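Local coordinates for hypothetical protein, conserved (Leishmania major, PDB 2B4W) that is of unknown function but belongs to a family of the beta-fructosidase clan, whose members are typically five-bladed beta-propellers, many of them acting on glycosides, at residues 126-132 with 170-176; 179-183 with 235-239; 205-211 with 223-229. All blocks are in the same frame, centred on the assembly; numbering follows the deposited sequence.

How the contacts relate
Contact 3 is the buried one, a fully hydrogen-bonded strand pair inside a single antiparallel sheet; contact 1 is partly buried and contact 2 lies at the surface. Contacts 1 and 2 both join successive sheets, and are adjacent along the chain, since helix 172-176 leads into strand 180-181, although they do not otherwise touch. Contacts 2 and 3 meet directly: strands 223-231 and 238-245 are neighbours in one sheet, and Ile183 CD1 packs on Phe229 CZ at 3.8 Å. The chemistry follows the place: a regular backbone ladder and aromatic packing in contact 3, an arginine with bridging waters in contact 2, and mostly apolar packing with one threonine hydrogen bond in contact 1.

Contact 1 (126-132 with 170-176); sequences TRGPGCM and LGAEVIA
The 126-132 segment finishes strand 121-127 in an extended conformation at Thr126 and Arg127, then loops on through Gly128 and Pro129; 170-176 is an extended Leu170-Gly171 leading into the short helix 172-176, with Gly171 as its N-cap. The backbones come closest at Gly128 and Ala172, CA to CA 4.0 Å, with Arg127 and Gly171 at 5.5 Å. One hydrogen bond ties the segments: Thr126, chi1 t, gives OG1 to Leu170 O at 3.0 Å. Arg127, chi1 p, donates from NH1 to Gly128 O (3.1 Å) of its own segment; Arg127 NH1 is also 3.5 Å from Ala172 CB. Arg127 O takes a CA-H...O contact from Gly171 CA (3.6 Å); the remaining side-chain packing is apolar. Pro129 CD sits 3.3 Å from Ile175 CG2 and 4.1 Å from Ala172 CB, and the SE of Met132, deposited as selenomethionine, lies 3.7 Å from Ile175 CG2. An outermost strand thus packs its exit loop on a helix inserted in the next sheet, consistent with successive blades of a beta-propeller.

Contact 2 (179-183 with 235-239); sequences PPLDI and SRAIT
This is a surface contact between the edges of two sheets: the weakly bonded strand 180-181, outermost in its sheet, faces the start of strand 238-245, outermost in the next. The backbones stay apart, with CA atoms 7.1 Å from each other both for Leu181 with Arg236 and for Asp182 with Ile238, so side chains and water fill the gap. The Arg236 backbone takes a left-handed conformation (phi 65°, psi 15°), and with chi1 m, chi2 t and chi3 p its long side chain reaches across to the other segment. Arg236 NH2 makes two weak hydrogen bonds, to Pro179 O and Pro180 O, each 3.0 Å, while Arg236 NH1 is hydrogen-bonded to Phe161 O. The guanidinium is sandwiched, Pro179 CB over one face and Leu181 CD2 over the opposite one. The two sheets follow each other in the chain, consistent with neighbouring blades of a beta-propeller, the fold expected for this clan. Two waters add bridges: one accepts from Arg236 NE (2.9 Å) and donates weakly to Pro180 O (3.4 Å); the other donates to Arg236 O (2.6 Å) and accepts from Asp182 N (3.3 Å). Beside the arginine, in an apolar patch, Ile238 (chi1 m, chi2 m) lays CG1 4.1 Å from Ile183 CG1 and CD1 4.2 Å from Leu181 CD1, and both Leu181 and Ile238 continue onto Leu231 of strand 223-231.

Contact 3 (205-211 with 223-229); sequences CIGHYSY and VYVNYAF
Strands 205-211 and 223-229 run antiparallel with a strong twist, their axes at 138° and 4.4 Å apart at closest. Cys205-Phe229, Gly207-Tyr227, Tyr209-Val225 and Tyr211-Val223 are the hydrogen-bonded pairs. The bonds start at 2.6 Å for Gly207 N to Tyr227 O. They reach 3.2 Å for Tyr209 N to Val225 O. On the face carrying these residues, rings lie down on small neighbours. Phe229 and Tyr211, both chi1 p, fold across the ladder: Cys205 CB sits 3.8 Å from the Phe229 ring centroid, Cys205 SG is 3.4 Å from Phe229 CE2, and Val223 CB lies 3.8 Å from the Tyr211 centroid. Gly207 leaves a hollow beside Phe229. Diagonally, Tyr209 CB presses on the Tyr227 ring, 4.0 Å from its centroid. The pair is a beta hairpin whose connecting loop is partly disordered, at the middle of an antiparallel sheet consistent with a propeller blade. On the other face Ser210 CB stands squarely over the Tyr224 ring, 3.8 Å from its centroid, and His208 CD2 approaches Tyr224 CE2 at 3.6 Å. His208 ND1 is hydrogen-bonded to Asn193 OD1, Tyr224 OH to Trp189 NE1 and Asn226 ND2 to Ser281 OG. Ile206 CD1 reaches Ala228 CB at 4.0 Å.

Contact 1 (126-132 with 170-176)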
ATOM      1  N   THR A 126       1.019  -2.811 -18.690  1.00 18.45           N
ATOM      2  CA  THR A 126       0.082  -3.920 -18.531  1.00 22.77           C
ATOM      3  C   THR A 126      -0.933  -3.572 -17.443  1.00 34.64           C
ATOM      4  O   THR A 126      -0.816  -2.494 -16.856  1.00 30.74           O
ATOM      5  CB  THR A 126       0.784  -5.235 -18.182  1.00 25.56           C
ATOM      6  OG1 THR A 126      -0.022  -6.346 -18.600  1.00 33.91           O
ATOM      7  CG2 THR A 126       0.926  -5.371 -16.669  1.00 28.12           C
ATOM      8  N   ARG A 127      -1.895  -4.464 -17.221  1.00 34.78           N
ATOM      9  CA  ARG A 127      -2.986  -4.241 -16.298  1.00 35.16           C
ATOM     10  C   ARG A 127      -3.636  -5.539 -15.843  1.00 28.58           C
ATOM     11  O   ARG A 127      -3.443  -6.602 -16.415  1.00 35.60           O
ATOM     12  CB  ARG A 127      -4.069  -3.358 -16.946  1.00 33.70           C
ATOM     13  CG  ARG A 127      -4.641  -4.031 -18.202  1.00 32.69           C
ATOM     14  CD  ARG A 127      -6.153  -4.031 -18.085  1.00 44.30           C
ATOM     15  NE  ARG A 127      -6.849  -4.329 -19.319  1.00 41.94           N
ATOM     16  CZ  ARG A 127      -7.548  -5.403 -19.639  1.00 50.92           C
ATOM     17  NH1 ARG A 127      -7.729  -6.436 -18.825  1.00 39.94           N
ATOM     18  NH2 ARG A 127      -8.103  -5.450 -20.852  1.00 74.32           N
ATOM     19  N   GLY A 128      -4.435  -5.429 -14.780  1.00 30.29           N
ATOM     20  CA  GLY A 128      -5.150  -6.579 -14.256  1.00 34.28           C
ATOM     21  C   GLY A 128      -6.494  -6.767 -14.944  1.00 33.40           C
ATOM     22  O   GLY A 128      -6.819  -6.055 -15.889  1.00 31.10           O
ATOM     23  N   PRO A 129      -7.247  -7.745 -14.456  1.00 33.08           N
ATOM     24  CA  PRO A 129      -8.585  -8.038 -14.955  1.00 31.98           C
ATOM     25  C   PRO A 129      -9.610  -6.964 -14.629  1.00 37.73           C
ATOM     26  O   PRO A 129      -9.516  -6.211 -13.672  1.00 30.89           O
ATOM     27  CB  PRO A 129      -8.981  -9.315 -14.209  1.00 41.80           C
ATOM     28  CG  PRO A 129      -8.089  -9.371 -13.020  1.00 39.09           C
ATOM     29  CD  PRO A 129      -6.813  -8.668 -13.397  1.00 34.89           C
ATOM     30  N   GLY A 130     -10.650  -6.883 -15.459  1.00 37.95           N
ATOM     31  CA  GLY A 130     -11.688  -5.892 -15.222  1.00 30.54           C
ATOM     32  C   GLY A 130     -12.301  -6.059 -13.852  1.00 26.03           C
ATOM     33  O   GLY A 130     -12.377  -7.176 -13.345  1.00 34.59           O
ATOM     34  N   CYS A 131     -12.709  -4.936 -13.275  1.00 22.05           N
ATOM     35  CA  CYS A 131     -13.273  -4.880 -11.942  1.00 28.93           C
ATOM     36  C   CYS A 131     -12.452  -5.640 -10.899  1.00 42.98           C
ATOM     37  O   CYS A 131     -12.962  -6.412 -10.084  1.00 41.38           O
ATOM     38  CB  CYS A 131     -14.719  -5.396 -11.978  1.00 34.81           C
ATOM     39  SG  CYS A 131     -15.825  -4.325 -12.926  1.00 49.65           S
HETATM   40  N   MSE A 132     -11.145  -5.388 -10.880  1.00 37.34           N
HETATM   41  CA  MSE A 132     -10.262  -5.888  -9.839  1.00 27.06           C
HETATM   42  C   MSE A 132      -9.275  -4.781  -9.452  1.00 40.07           C
HETATM   43  O   MSE A 132      -8.729  -4.063 -10.295  1.00 26.85           O
HETATM   44  CB  MSE A 132      -9.486  -7.142 -10.257  1.00 25.23           C
HETATM   45  CG  MSE A 132      -8.626  -7.691  -9.148  1.00 16.81           C
HETATM   46 SE   MSE A 132      -7.491  -9.173  -9.380  1.00 18.40          SE
HETATM   47  CE  MSE A 132      -8.948 -10.430  -9.494  1.00 33.75           C
ATOM     48  N   LEU A 170       3.227 -10.578 -16.431  1.00 27.30           N
ATOM     49  CA  LEU A 170       2.151  -9.922 -15.722  1.00 22.99           C
ATOM     50  C   LEU A 170       1.094  -9.409 -16.709  1.00 26.77           C
ATOM     51  O   LEU A 170       1.458  -8.754 -17.683  1.00 29.66           O
ATOM     52  CB  LEU A 170       2.712  -8.755 -14.913  1.00 19.66           C
ATOM     53  CG  LEU A 170       1.784  -8.224 -13.823  1.00 20.56           C
ATOM     54  CD1 LEU A 170       1.638  -9.240 -12.713  1.00 24.16           C
ATOM     55  CD2 LEU A 170       2.310  -6.915 -13.268  1.00 21.33           C
ATOM     56  N   GLY A 171      -0.158  -9.711 -16.423  1.00 30.81           N
ATOM     57  CA  GLY A 171      -1.327  -9.356 -17.220  1.00 24.96           C
ATOM     58  C   GLY A 171      -2.590  -9.955 -16.609  1.00 29.56           C
ATOM     59  O   GLY A 171      -2.487 -10.704 -15.629  1.00 25.83           O
ATOM     60  N   ALA A 172      -3.748  -9.613 -17.161  1.00 33.23           N
ATOM     61  CA  ALA A 172      -5.055  -9.808 -16.537  1.00 32.40           C
ATOM     62  C   ALA A 172      -5.392 -11.267 -16.296  1.00 32.56           C
ATOM     63  O   ALA A 172      -5.926 -11.659 -15.254  1.00 35.08           O
ATOM     64  CB  ALA A 172      -6.137  -9.139 -17.388  1.00 40.19           C
ATOM     65  N   GLU A 173      -5.069 -12.127 -17.263  1.00 38.69           N
ATOM     66  CA  GLU A 173      -5.450 -13.524 -17.095  1.00 37.55           C
ATOM     67  C   GLU A 173      -4.709 -14.230 -15.975  1.00 35.08           C
ATOM     68  O   GLU A 173      -5.340 -14.787 -15.075  1.00 40.74           O
ATOM     69  CB  GLU A 173      -5.207 -14.254 -18.422  1.00 40.84           C
ATOM     70  CG  GLU A 173      -5.913 -13.583 -19.589  1.00 60.47           C
ATOM     71  CD  GLU A 173      -5.129 -12.469 -20.243  1.00 71.97           C
ATOM     72  OE1 GLU A 173      -3.998 -12.149 -19.817  1.00 56.36           O
ATOM     73  OE2 GLU A 173      -5.661 -11.891 -21.221  1.00 94.80           O
ATOM     74  N   VAL A 174      -3.380 -14.239 -16.013  1.00 36.08           N
ATOM     75  CA  VAL A 174      -2.650 -14.948 -14.953  1.00 27.18           C
ATOM     76  C   VAL A 174      -2.979 -14.373 -13.583  1.00 24.85           C
ATOM     77  O   VAL A 174      -3.059 -15.055 -12.560  1.00 34.90           O
ATOM     78  CB  VAL A 174      -1.131 -14.926 -15.201  1.00 34.88           C
ATOM     79  CG1 VAL A 174      -0.805 -15.507 -16.573  1.00 54.73           C
ATOM     80  CG2 VAL A 174      -0.552 -13.529 -15.089  1.00 40.10           C
ATOM     81  N   ILE A 175      -3.202 -13.068 -13.543  1.00 24.28           N
ATOM     82  CA  ILE A 175      -3.586 -12.400 -12.308  1.00 27.25           C
ATOM     83  C   ILE A 175      -4.853 -13.045 -11.775  1.00 26.33           C
ATOM     84  O   ILE A 175      -4.904 -13.587 -10.677  1.00 31.25           O
ATOM     85  CB  ILE A 175      -3.759 -10.888 -12.582  1.00 33.32           C
ATOM     86  CG1 ILE A 175      -2.413 -10.183 -12.804  1.00 30.27           C
ATOM     87  CG2 ILE A 175      -4.587 -10.259 -11.486  1.00 33.94           C
ATOM     88  CD1 ILE A 175      -2.441  -8.704 -13.019  1.00 23.96           C
ATOM     89  N   ALA A 176      -5.893 -13.005 -12.593  1.00 34.73           N
ATOM     90  CA  ALA A 176      -7.191 -13.583 -12.310  1.00 44.14           C
ATOM     91  C   ALA A 176      -7.143 -15.029 -11.844  1.00 45.92           C
ATOM     92  O   ALA A 176      -7.906 -15.448 -10.972  1.00 55.61           O
ATOM     93  CB  ALA A 176      -8.035 -13.494 -13.584  1.00 58.95           C
TER

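Contact 2 (179-183 with 235-239)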
ATOM      1  N   PRO A 179      -4.261 -18.588  -7.507  1.00 27.34           N
ATOM      2  CA  PRO A 179      -5.030 -19.312  -6.492  1.00 27.95           C
ATOM      3  C   PRO A 179      -5.033 -18.473  -5.213  1.00 41.46           C
ATOM      4  O   PRO A 179      -4.089 -17.716  -5.004  1.00 31.59           O
ATOM      5  CB  PRO A 179      -4.271 -20.608  -6.243  1.00 30.73           C
ATOM      6  CG  PRO A 179      -3.292 -20.701  -7.358  1.00 36.50           C
ATOM      7  CD  PRO A 179      -2.982 -19.277  -7.753  1.00 32.69           C
ATOM      8  N   PRO A 180      -6.106 -18.667  -4.460  1.00 45.66           N
ATOM      9  CA  PRO A 180      -6.332 -17.944  -3.218  1.00 35.50           C
ATOM     10  C   PRO A 180      -5.422 -18.408  -2.095  1.00 26.45           C
ATOM     11  O   PRO A 180      -4.970 -19.541  -2.009  1.00 33.75           O
ATOM     12  CB  PRO A 180      -7.784 -18.297  -2.861  1.00 42.65           C
ATOM     13  CG  PRO A 180      -7.945 -19.664  -3.456  1.00 44.75           C
ATOM     14  CD  PRO A 180      -7.209 -19.601  -4.763  1.00 44.98           C
ATOM     15  N   LEU A 181      -5.165 -17.456  -1.195  1.00 31.59           N
ATOM     16  CA  LEU A 181      -4.524 -17.781   0.058  1.00 30.64           C
ATOM     17  C   LEU A 181      -5.638 -17.649   1.117  1.00 31.73           C
ATOM     18  O   LEU A 181      -6.566 -16.881   0.863  1.00 38.16           O
ATOM     19  CB  LEU A 181      -3.355 -16.891   0.413  1.00 39.29           C
ATOM     20  CG  LEU A 181      -2.184 -16.755  -0.559  1.00 24.49           C
ATOM     21  CD1 LEU A 181      -1.314 -15.571  -0.178  1.00 22.50           C
ATOM     22  CD2 LEU A 181      -1.353 -18.019  -0.593  1.00 23.25           C
ATOM     23  N   ASP A 182      -5.421 -18.401   2.164  1.00 33.32           N
ATOM     24  CA  ASP A 182      -6.164 -18.532   3.387  1.00 42.32           C
ATOM     25  C   ASP A 182      -5.929 -17.353   4.319  1.00 33.90           C
ATOM     26  O   ASP A 182      -5.140 -17.527   5.255  1.00 37.09           O
ATOM     27  CB  ASP A 182      -5.717 -19.819   4.102  1.00 49.55           C
ATOM     28  CG  ASP A 182      -6.805 -20.278   5.063  1.00 55.21           C
ATOM     29  OD1 ASP A 182      -7.908 -19.686   5.000  1.00 47.60           O
ATOM     30  OD2 ASP A 182      -6.496 -21.207   5.835  1.00 45.85           O
ATOM     31  N   ILE A 183      -6.563 -16.229   4.032  1.00 35.13           N
ATOM     32  CA  ILE A 183      -6.338 -14.986   4.760  1.00 42.79           C
ATOM     33  C   ILE A 183      -7.660 -14.351   5.193  1.00 41.11           C
ATOM     34  O   ILE A 183      -7.841 -14.108   6.386  1.00 51.48           O
ATOM     35  CB  ILE A 183      -5.541 -13.943   3.957  1.00 51.07           C
ATOM     36  CG1 ILE A 183      -4.237 -14.428   3.321  1.00 54.87           C
ATOM     37  CG2 ILE A 183      -5.241 -12.725   4.833  1.00 48.48           C
ATOM     38  CD1 ILE A 183      -3.648 -13.472   2.306  1.00 35.10           C
ATOM     39  N   SER A 235       5.175 -23.035   0.497  1.00 34.27           N
ATOM     40  CA  SER A 235       4.137 -23.794   1.192  1.00 35.17           C
ATOM     41  C   SER A 235       2.837 -23.006   1.168  1.00 40.75           C
ATOM     42  O   SER A 235       1.757 -23.546   1.391  1.00 35.41           O
ATOM     43  CB  SER A 235       4.564 -24.107   2.618  1.00 28.05           C
ATOM     44  OG  SER A 235       4.781 -22.956   3.400  1.00 35.22           O
ATOM     45  N   ARG A 236       2.953 -21.706   0.889  1.00 31.56           N
ATOM     46  CA  ARG A 236       1.764 -20.863   0.891  1.00 20.55           C
ATOM     47  C   ARG A 236       1.133 -20.763   2.274  1.00 21.90           C
ATOM     48  O   ARG A 236      -0.005 -20.312   2.410  1.00 35.31           O
ATOM     49  CB  ARG A 236       0.757 -21.408  -0.115  1.00 23.28           C
ATOM     50  CG  ARG A 236       1.310 -21.630  -1.503  1.00 30.64           C
ATOM     51  CD  ARG A 236       0.212 -21.886  -2.523  1.00 35.36           C
ATOM     52  NE  ARG A 236      -0.910 -20.966  -2.526  1.00 33.89           N
ATOM     53  CZ  ARG A 236      -1.201 -20.000  -3.380  1.00 31.27           C
ATOM     54  NH1 ARG A 236      -0.437 -19.722  -4.433  1.00 27.67           N
ATOM     55  NH2 ARG A 236      -2.286 -19.248  -3.220  1.00 45.85           N
ATOM     56  N   ALA A 237       1.845 -21.158   3.312  1.00 25.21           N
ATOM     57  CA  ALA A 237       1.426 -20.989   4.698  1.00 29.53           C
ATOM     58  C   ALA A 237       1.409 -19.518   5.131  1.00 30.68           C
ATOM     59  O   ALA A 237       2.296 -18.763   4.736  1.00 24.10           O
ATOM     60  CB  ALA A 237       2.332 -21.764   5.646  1.00 32.86           C
ATOM     61  N   ILE A 238       0.417 -19.153   5.937  1.00 33.95           N
ATOM     62  CA  ILE A 238       0.210 -17.807   6.451  1.00 32.50           C
ATOM     63  C   ILE A 238       0.446 -17.761   7.962  1.00 36.47           C
ATOM     64  O   ILE A 238      -0.143 -18.515   8.732  1.00 43.54           O
ATOM     65  CB  ILE A 238      -1.196 -17.268   6.151  1.00 23.64           C
ATOM     66  CG1 ILE A 238      -1.569 -17.244   4.667  1.00 30.77           C
ATOM     67  CG2 ILE A 238      -1.350 -15.890   6.757  1.00 27.07           C
ATOM     68  CD1 ILE A 238      -0.548 -16.504   3.816  1.00 27.00           C
ATOM     69  N   THR A 239       1.349 -16.882   8.390  1.00 27.08           N
ATOM     70  CA  THR A 239       1.761 -16.751   9.766  1.00 25.69           C
ATOM     71  C   THR A 239       1.900 -15.293  10.188  1.00 31.55           C
ATOM     72  O   THR A 239       1.980 -14.365   9.377  1.00 28.71           O
ATOM     73  CB  THR A 239       3.103 -17.477  10.003  1.00 36.87           C
ATOM     74  OG1 THR A 239       4.122 -16.924   9.154  1.00 32.15           O
ATOM     75  CG2 THR A 239       2.998 -18.964   9.660  1.00 41.38           C
TER
HETATM   76  O   HOH W   1      -2.922 -21.818  -0.624  1.00 42.22           O
HETATM   77  O   HOH W   2      -2.519 -19.907   2.115  1.00 39.44           O

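Contact 3 (205-211 with 223-229)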
ATOM      1  N   CYS A 205       3.938  -9.041   4.268  1.00 24.76           N
ATOM      2  CA  CYS A 205       2.952  -8.130   3.705  1.00 21.86           C
ATOM      3  C   CYS A 205       2.362  -7.172   4.734  1.00 17.45           C
ATOM      4  O   CYS A 205       2.039  -7.509   5.890  1.00 16.37           O
ATOM      5  CB  CYS A 205       1.801  -8.879   3.028  1.00 24.64           C
ATOM      6  SG  CYS A 205       2.305 -10.202   1.917  1.00 28.94           S
ATOM      7  N   ILE A 206       2.203  -5.929   4.243  1.00 17.58           N
ATOM      8  CA  ILE A 206       1.462  -4.890   4.935  1.00 21.00           C
ATOM      9  C   ILE A 206       0.174  -4.650   4.175  1.00 19.71           C
ATOM     10  O   ILE A 206       0.213  -4.394   2.974  1.00 17.38           O
ATOM     11  CB  ILE A 206       2.282  -3.595   5.044  1.00 22.34           C
ATOM     12  CG1 ILE A 206       3.596  -3.791   5.809  1.00 18.60           C
ATOM     13  CG2 ILE A 206       1.475  -2.449   5.636  1.00 20.03           C
ATOM     14  CD1 ILE A 206       3.351  -4.221   7.245  1.00 12.23           C
ATOM     15  N   GLY A 207      -0.991  -4.733   4.812  1.00 22.42           N
ATOM     16  CA  GLY A 207      -2.211  -4.485   4.034  1.00 13.89           C
ATOM     17  C   GLY A 207      -3.379  -4.011   4.861  1.00 15.49           C
ATOM     18  O   GLY A 207      -3.202  -3.382   5.897  1.00 27.29           O
ATOM     19  N   HIS A 208      -4.590  -4.322   4.402  1.00 16.55           N
ATOM     20  CA  HIS A 208      -5.799  -3.900   5.085  1.00 14.24           C
ATOM     21  C   HIS A 208      -6.721  -5.092   5.346  1.00 20.19           C
ATOM     22  O   HIS A 208      -6.809  -5.990   4.505  1.00 31.08           O
ATOM     23  CB  HIS A 208      -6.531  -2.817   4.304  1.00 14.97           C
ATOM     24  CG  HIS A 208      -7.095  -3.037   2.952  1.00 23.01           C
ATOM     25  ND1 HIS A 208      -6.356  -3.020   1.789  1.00 24.75           N
ATOM     26  CD2 HIS A 208      -8.381  -3.247   2.550  1.00 24.99           C
ATOM     27  CE1 HIS A 208      -7.149  -3.233   0.748  1.00 29.65           C
ATOM     28  NE2 HIS A 208      -8.391  -3.377   1.183  1.00 23.53           N
ATOM     29  N   TYR A 209      -7.364  -5.055   6.506  1.00 22.32           N
ATOM     30  CA  TYR A 209      -8.388  -6.051   6.848  1.00 25.74           C
ATOM     31  C   TYR A 209      -9.669  -5.242   7.055  1.00 28.55           C
ATOM     32  O   TYR A 209      -9.639  -4.195   7.700  1.00 29.14           O
ATOM     33  CB  TYR A 209      -8.049  -6.925   8.038  1.00 29.26           C
ATOM     34  CG  TYR A 209      -8.798  -8.244   8.088  1.00 31.59           C
ATOM     35  CD1 TYR A 209     -10.095  -8.330   8.579  1.00 37.39           C
ATOM     36  CD2 TYR A 209      -8.211  -9.412   7.636  1.00 28.16           C
ATOM     37  CE1 TYR A 209     -10.775  -9.532   8.618  1.00 35.88           C
ATOM     38  CE2 TYR A 209      -8.878 -10.627   7.671  1.00 40.96           C
ATOM     39  CZ  TYR A 209     -10.167 -10.685   8.165  1.00 38.48           C
ATOM     40  OH  TYR A 209     -10.835 -11.897   8.200  1.00 34.60           O
ATOM     41  N   SER A 210     -10.745  -5.724   6.438  1.00 31.44           N
ATOM     42  CA  SER A 210     -11.969  -4.930   6.393  1.00 31.12           C
ATOM     43  C   SER A 210     -13.180  -5.778   6.774  1.00 31.45           C
ATOM     44  O   SER A 210     -13.251  -6.967   6.448  1.00 25.60           O
ATOM     45  CB  SER A 210     -12.160  -4.307   5.012  1.00 34.07           C
ATOM     46  OG  SER A 210     -10.979  -3.829   4.401  1.00 33.66           O
ATOM     47  N   TYR A 211     -14.130  -5.135   7.453  1.00 39.59           N
ATOM     48  CA  TYR A 211     -15.394  -5.818   7.721  1.00 44.21           C
ATOM     49  C   TYR A 211     -16.554  -4.870   8.031  1.00 49.91           C
ATOM     50  O   TYR A 211     -16.416  -3.714   8.427  1.00 39.50           O
ATOM     51  CB  TYR A 211     -15.225  -6.805   8.875  1.00 42.27           C
ATOM     52  CG  TYR A 211     -14.631  -6.205  10.128  1.00 39.19           C
ATOM     53  CD1 TYR A 211     -13.279  -5.909  10.220  1.00 29.47           C
ATOM     54  CD2 TYR A 211     -15.434  -5.939  11.232  1.00 37.01           C
ATOM     55  CE1 TYR A 211     -12.742  -5.363  11.374  1.00 39.43           C
ATOM     56  CE2 TYR A 211     -14.903  -5.396  12.383  1.00 38.30           C
ATOM     57  CZ  TYR A 211     -13.559  -5.107  12.452  1.00 39.92           C
ATOM     58  OH  TYR A 211     -13.058  -4.565  13.613  1.00 55.99           O
ATOM     59  N   VAL A 223     -15.216  -0.870   8.654  1.00 34.34           N
ATOM     60  CA  VAL A 223     -14.010  -0.923   9.450  1.00 33.10           C
ATOM     61  C   VAL A 223     -12.814  -1.368   8.603  1.00 34.38           C
ATOM     62  O   VAL A 223     -12.904  -2.471   8.065  1.00 30.28           O
ATOM     63  CB  VAL A 223     -14.109  -1.910  10.629  1.00 35.55           C
ATOM     64  CG1 VAL A 223     -12.736  -2.045  11.287  1.00 44.55           C
ATOM     65  CG2 VAL A 223     -15.141  -1.490  11.657  1.00 32.17           C
ATOM     66  N   TYR A 224     -11.790  -0.523   8.526  1.00 28.52           N
ATOM     67  CA  TYR A 224     -10.536  -0.850   7.845  1.00 24.82           C
ATOM     68  C   TYR A 224      -9.401  -0.694   8.857  1.00 20.43           C
ATOM     69  O   TYR A 224      -9.171   0.389   9.414  1.00 26.55           O
ATOM     70  CB  TYR A 224     -10.287   0.009   6.610  1.00 30.27           C
ATOM     71  CG  TYR A 224     -11.035  -0.321   5.344  1.00 31.96           C
ATOM     72  CD1 TYR A 224     -12.428  -0.392   5.316  1.00 32.63           C
ATOM     73  CD2 TYR A 224     -10.363  -0.558   4.151  1.00 32.42           C
ATOM     74  CE1 TYR A 224     -13.113  -0.694   4.149  1.00 38.50           C
ATOM     75  CE2 TYR A 224     -11.036  -0.859   2.978  1.00 32.43           C
ATOM     76  CZ  TYR A 224     -12.418  -0.929   2.983  1.00 42.31           C
ATOM     77  OH  TYR A 224     -13.101  -1.228   1.823  1.00 41.57           O
ATOM     78  N   VAL A 225      -8.678  -1.786   9.120  1.00 22.02           N
ATOM     79  CA  VAL A 225      -7.507  -1.666   9.980  1.00 26.87           C
ATOM     80  C   VAL A 225      -6.230  -2.023   9.229  1.00 22.03           C
ATOM     81  O   VAL A 225      -6.206  -2.659   8.193  1.00 25.25           O
ATOM     82  CB  VAL A 225      -7.574  -2.537  11.245  1.00 28.33           C
ATOM     83  CG1 VAL A 225      -8.975  -2.511  11.833  1.00 25.18           C
ATOM     84  CG2 VAL A 225      -7.131  -3.953  10.925  1.00 23.43           C
ATOM     85  N   ASN A 226      -5.107  -1.567   9.786  1.00 24.03           N
ATOM     86  CA  ASN A 226      -3.830  -1.863   9.152  1.00 19.68           C
ATOM     87  C   ASN A 226      -3.455  -3.281   9.575  1.00 23.88           C
ATOM     88  O   ASN A 226      -3.554  -3.582  10.770  1.00 22.58           O
ATOM     89  CB  ASN A 226      -2.752  -0.893   9.574  1.00 21.35           C
ATOM     90  CG  ASN A 226      -2.954   0.561   9.275  1.00 15.38           C
ATOM     91  OD1 ASN A 226      -2.688   1.406  10.134  1.00 18.03           O
ATOM     92  ND2 ASN A 226      -3.379   0.930   8.083  1.00 22.80           N
ATOM     93  N   TYR A 227      -3.052  -4.100   8.626  1.00 23.14           N
ATOM     94  CA  TYR A 227      -2.853  -5.526   8.834  1.00 18.75           C
ATOM     95  C   TYR A 227      -1.524  -6.046   8.326  1.00 20.07           C
ATOM     96  O   TYR A 227      -1.012  -5.633   7.289  1.00 23.92           O
ATOM     97  CB  TYR A 227      -4.008  -6.249   8.125  1.00 20.82           C
ATOM     98  CG  TYR A 227      -4.353  -7.624   8.614  1.00 31.73           C
ATOM     99  CD1 TYR A 227      -5.006  -7.825   9.822  1.00 30.24           C
ATOM    100  CD2 TYR A 227      -4.033  -8.737   7.852  1.00 33.69           C
ATOM    101  CE1 TYR A 227      -5.312  -9.104  10.237  1.00 32.95           C
ATOM    102  CE2 TYR A 227      -4.332 -10.014   8.259  1.00 31.24           C
ATOM    103  CZ  TYR A 227      -4.978 -10.182   9.467  1.00 32.82           C
ATOM    104  OH  TYR A 227      -5.282 -11.458   9.876  1.00 42.78           O
ATOM    105  N   ALA A 228      -0.905  -6.982   9.057  1.00 26.22           N
ATOM    106  CA  ALA A 228       0.337  -7.595   8.584  1.00 16.40           C
ATOM    107  C   ALA A 228       0.222  -9.107   8.675  1.00 19.99           C
ATOM    108  O   ALA A 228      -0.488  -9.610   9.546  1.00 37.29           O
ATOM    109  CB  ALA A 228       1.554  -7.145   9.380  1.00 17.12           C
ATOM    110  N   PHE A 229       0.909  -9.821   7.805  1.00 18.26           N
ATOM    111  CA  PHE A 229       1.103 -11.248   7.878  1.00 19.61           C
ATOM    112  C   PHE A 229       2.368 -11.628   7.109  1.00 28.19           C
ATOM    113  O   PHE A 229       2.926 -10.832   6.351  1.00 25.91           O
ATOM    114  CB  PHE A 229      -0.096 -12.025   7.318  1.00 23.53           C
ATOM    115  CG  PHE A 229      -0.413 -11.658   5.879  1.00 28.01           C
ATOM    116  CD1 PHE A 229      -1.263 -10.591   5.623  1.00 28.27           C
ATOM    117  CD2 PHE A 229       0.131 -12.346   4.816  1.00 26.95           C
ATOM    118  CE1 PHE A 229      -1.538 -10.242   4.315  1.00 22.72           C
ATOM    119  CE2 PHE A 229      -0.123 -11.995   3.507  1.00 26.67           C
ATOM    120  CZ  PHE A 229      -0.984 -10.938   3.279  1.00 24.33           C
TER